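Local coordinates for penicillin-binding protein activator LpoB (Salmonella enterica subsp. enterica serovar Typhimurium, PDB 4Q6V) that activates penicillin-binding protein 1B from the outer membrane and so probably regulates peptidoglycan synthesis, at residues A[3-7]-A[44-48]. Sequence-based numbering, arbitrary orientation.
Sequences WNGAM and ATETL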
ATOM      1  N   TRP A   3       6.205   2.937 -13.265  1.00 32.28           N
ATOM      2  CA  TRP A   3       5.861   2.496 -11.909  1.00 30.47           C
ATOM      3  C   TRP A   3       6.415   1.112 -11.548  1.00 31.77           C
ATOM      4  O   TRP A   3       7.004   0.953 -10.463  1.00 27.10           O
ATOM      5  CB  TRP A   3       4.358   2.521 -11.747  1.00 33.08           C
ATOM      6  CG  TRP A   3       3.702   3.868 -11.651  1.00 31.24           C
ATOM      7  CD1 TRP A   3       2.792   4.363 -12.533  1.00 33.33           C
ATOM      8  CD2 TRP A   3       3.830   4.856 -10.614  1.00 28.91           C
ATOM      9  NE1 TRP A   3       2.346   5.602 -12.119  1.00 33.78           N
ATOM     10  CE2 TRP A   3       2.972   5.930 -10.949  1.00 30.84           C
ATOM     11  CE3 TRP A   3       4.594   4.954  -9.451  1.00 28.41           C
ATOM     12  CZ2 TRP A   3       2.853   7.091 -10.157  1.00 29.51           C
ATOM     13  CZ3 TRP A   3       4.457   6.088  -8.648  1.00 26.51           C
ATOM     14  CH2 TRP A   3       3.617   7.144  -9.013  1.00 28.56           C
ATOM     15  N   ASN A   4       6.310   0.154 -12.472  1.00 30.14           N
ATOM     16  CA  ASN A   4       6.958  -1.167 -12.300  1.00 28.00           C
ATOM     17  C   ASN A   4       8.450  -1.089 -12.012  1.00 29.46           C
ATOM     18  O   ASN A   4       8.988  -1.765 -11.139  1.00 25.96           O
ATOM     19  CB  ASN A   4       6.697  -2.085 -13.511  1.00 36.48           C
ATOM     20  CG  ASN A   4       5.361  -2.850 -13.452  1.00 38.98           C
ATOM     21  OD1 ASN A   4       4.874  -3.239 -12.388  1.00 45.51           O
ATOM     22  ND2 ASN A   4       4.769  -3.095 -14.601  1.00 38.14           N
ATOM     23  N   GLY A   5       9.160  -0.244 -12.752  1.00 27.27           N
ATOM     24  CA  GLY A   5      10.577  -0.092 -12.560  1.00 23.97           C
ATOM     25  C   GLY A   5      10.922   0.325 -11.172  1.00 25.26           C
ATOM     26  O   GLY A   5      11.916  -0.158 -10.596  1.00 25.63           O
ATOM     27  N   ALA A   6      10.087   1.205 -10.612  1.00 27.04           N
ATOM     28  CA  ALA A   6      10.198   1.600  -9.221  1.00 26.14           C
ATOM     29  C   ALA A   6       9.659   0.556  -8.227  1.00 27.89           C
ATOM     30  O   ALA A   6      10.312   0.269  -7.195  1.00 29.40           O
ATOM     31  CB  ALA A   6       9.507   2.924  -9.031  1.00 25.93           C
HETATM   32  N   MSE A   7       8.513  -0.030  -8.570  1.00 26.55           N
HETATM   33  CA  MSE A   7       7.765  -0.851  -7.610  1.00 27.81           C
HETATM   34  C   MSE A   7       8.314  -2.266  -7.506  1.00 31.18           C
HETATM   35  O   MSE A   7       8.359  -2.842  -6.429  1.00 30.69           O
HETATM   36  CB  MSE A   7       6.314  -0.866  -7.994  1.00 26.57           C
HETATM   37  CG  MSE A   7       5.534   0.265  -7.331  1.00 25.43           C
HETATM   38 SE   MSE A   7       3.814   0.585  -8.230  1.00 27.89          SE
HETATM   39  CE  MSE A   7       3.211   1.998  -7.026  1.00 22.70           C
ATOM     40  N   ALA A  44      -1.403   4.095 -10.255  1.00 38.80           N
ATOM     41  CA  ALA A  44      -0.209   3.698  -9.515  1.00 34.99           C
ATOM     42  C   ALA A  44      -0.549   2.573  -8.544  1.00 33.05           C
ATOM     43  O   ALA A  44       0.257   1.674  -8.365  1.00 28.17           O
ATOM     44  CB  ALA A  44       0.334   4.889  -8.734  1.00 32.88           C
ATOM     45  N   THR A  45      -1.752   2.629  -7.964  1.00 31.86           N
ATOM     46  CA  THR A  45      -2.219   1.670  -6.962  1.00 31.36           C
ATOM     47  C   THR A  45      -2.513   0.325  -7.608  1.00 30.42           C
ATOM     48  O   THR A  45      -2.163  -0.689  -7.024  1.00 27.99           O
ATOM     49  CB  THR A  45      -3.477   2.194  -6.253  1.00 30.60           C
ATOM     50  OG1 THR A  45      -3.236   3.492  -5.692  1.00 29.62           O
ATOM     51  CG2 THR A  45      -3.896   1.237  -5.136  1.00 30.50           C
ATOM     52  N   GLU A  46      -3.122   0.333  -8.792  1.00 33.99           N
ATOM     53  CA  GLU A  46      -3.327  -0.888  -9.601  1.00 36.64           C
ATOM     54  C   GLU A  46      -2.032  -1.584  -9.945  1.00 34.84           C
ATOM     55  O   GLU A  46      -1.891  -2.802  -9.800  1.00 33.01           O
ATOM     56  CB  GLU A  46      -4.125  -0.629 -10.871  1.00 44.80           C
ATOM     57  CG  GLU A  46      -5.635  -0.585 -10.644  1.00 53.68           C
ATOM     58  CD  GLU A  46      -6.231  -1.944 -10.261  1.00 62.27           C
ATOM     59  OE1 GLU A  46      -5.849  -2.960 -10.886  1.00 66.48           O
ATOM     60  OE2 GLU A  46      -7.078  -2.052  -9.333  1.00 64.05           O
ATOM     61  N   THR A  47      -1.048  -0.802 -10.374  1.00 33.39           N
ATOM     62  CA  THR A  47       0.268  -1.368 -10.649  1.00 32.10           C
ATOM     63  C   THR A  47       0.817  -2.104  -9.425  1.00 31.97           C
ATOM     64  O   THR A  47       1.383  -3.181  -9.522  1.00 31.78           O
ATOM     65  CB  THR A  47       1.247  -0.264 -11.129  1.00 32.51           C
ATOM     66  OG1 THR A  47       0.781   0.254 -12.380  1.00 28.97           O
ATOM     67  CG2 THR A  47       2.658  -0.784 -11.329  1.00 32.57           C
ATOM     68  N   LEU A  48       0.686  -1.463  -8.271  1.00 30.63           N
ATOM     69  CA  LEU A  48       1.232  -1.937  -7.043  1.00 28.07           C
ATOM     70  C   LEU A  48       0.546  -3.253  -6.675  1.00 26.24           C
ATOM     71  O   LEU A  48       1.212  -4.224  -6.284  1.00 25.80           O
ATOM     72  CB  LEU A  48       1.007  -0.899  -5.904  1.00 28.00           C
ATOM     73  CG  LEU A  48       1.680  -1.285  -4.566  1.00 25.34           C
ATOM     74  CD1 LEU A  48       3.119  -1.675  -4.730  1.00 27.99           C
ATOM     75  CD2 LEU A  48       1.508  -0.165  -3.542  1.00 26.20           C
TER
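W3 and M7 of helix 3-15 meet A44, T47 and L48 of helix 41-54 where two helices pack side by side over the mixed sheet of the LpoB C-terminal domain. Their short segments cross at -52° with axes 10.0 Å apart, a helix-helix contact with no hydrogen bond across it.

The aromatic part is a CH-pi contact. CB of A44 lies over one face of the W3 indole, 3.7 Å from the centroid of the six-membered ring and 18° off its normal. Alanine suits the spot because a lone methyl lets the broad ring come close to the helix backbone; Y1 meets the same tryptophan at inclined planes.

Apolar packing continues one turn on. M7, present here as selenomethionine in place of methionine, is extended beyond CG (chi3 178°), which carries the slim, unbranched chain of a methionine across the gap between the helices. CE of M7 rests 3.8 Å from CB of L48, the two side chains crossing at about a right angle. Beneath them V31 of strand 25-35 and L113 of strand 112-119 also touch M7, tying the helix pair to the sheet.

T47 divides its two branches. Its OG1 hydrogen-bonds back to the carbonyl O of E43 in its own helix, while CG2, anti to the backbone N, faces helix 3-15 and packs 3.7 Å from CB of W3 and 3.6 Å from SE of M7. At the exposed margin N4 suits its place by being polar: its OD1 accepts a hydrogen bond from NE2 of Q8 and lies 3.5 Å from CG2 of T47.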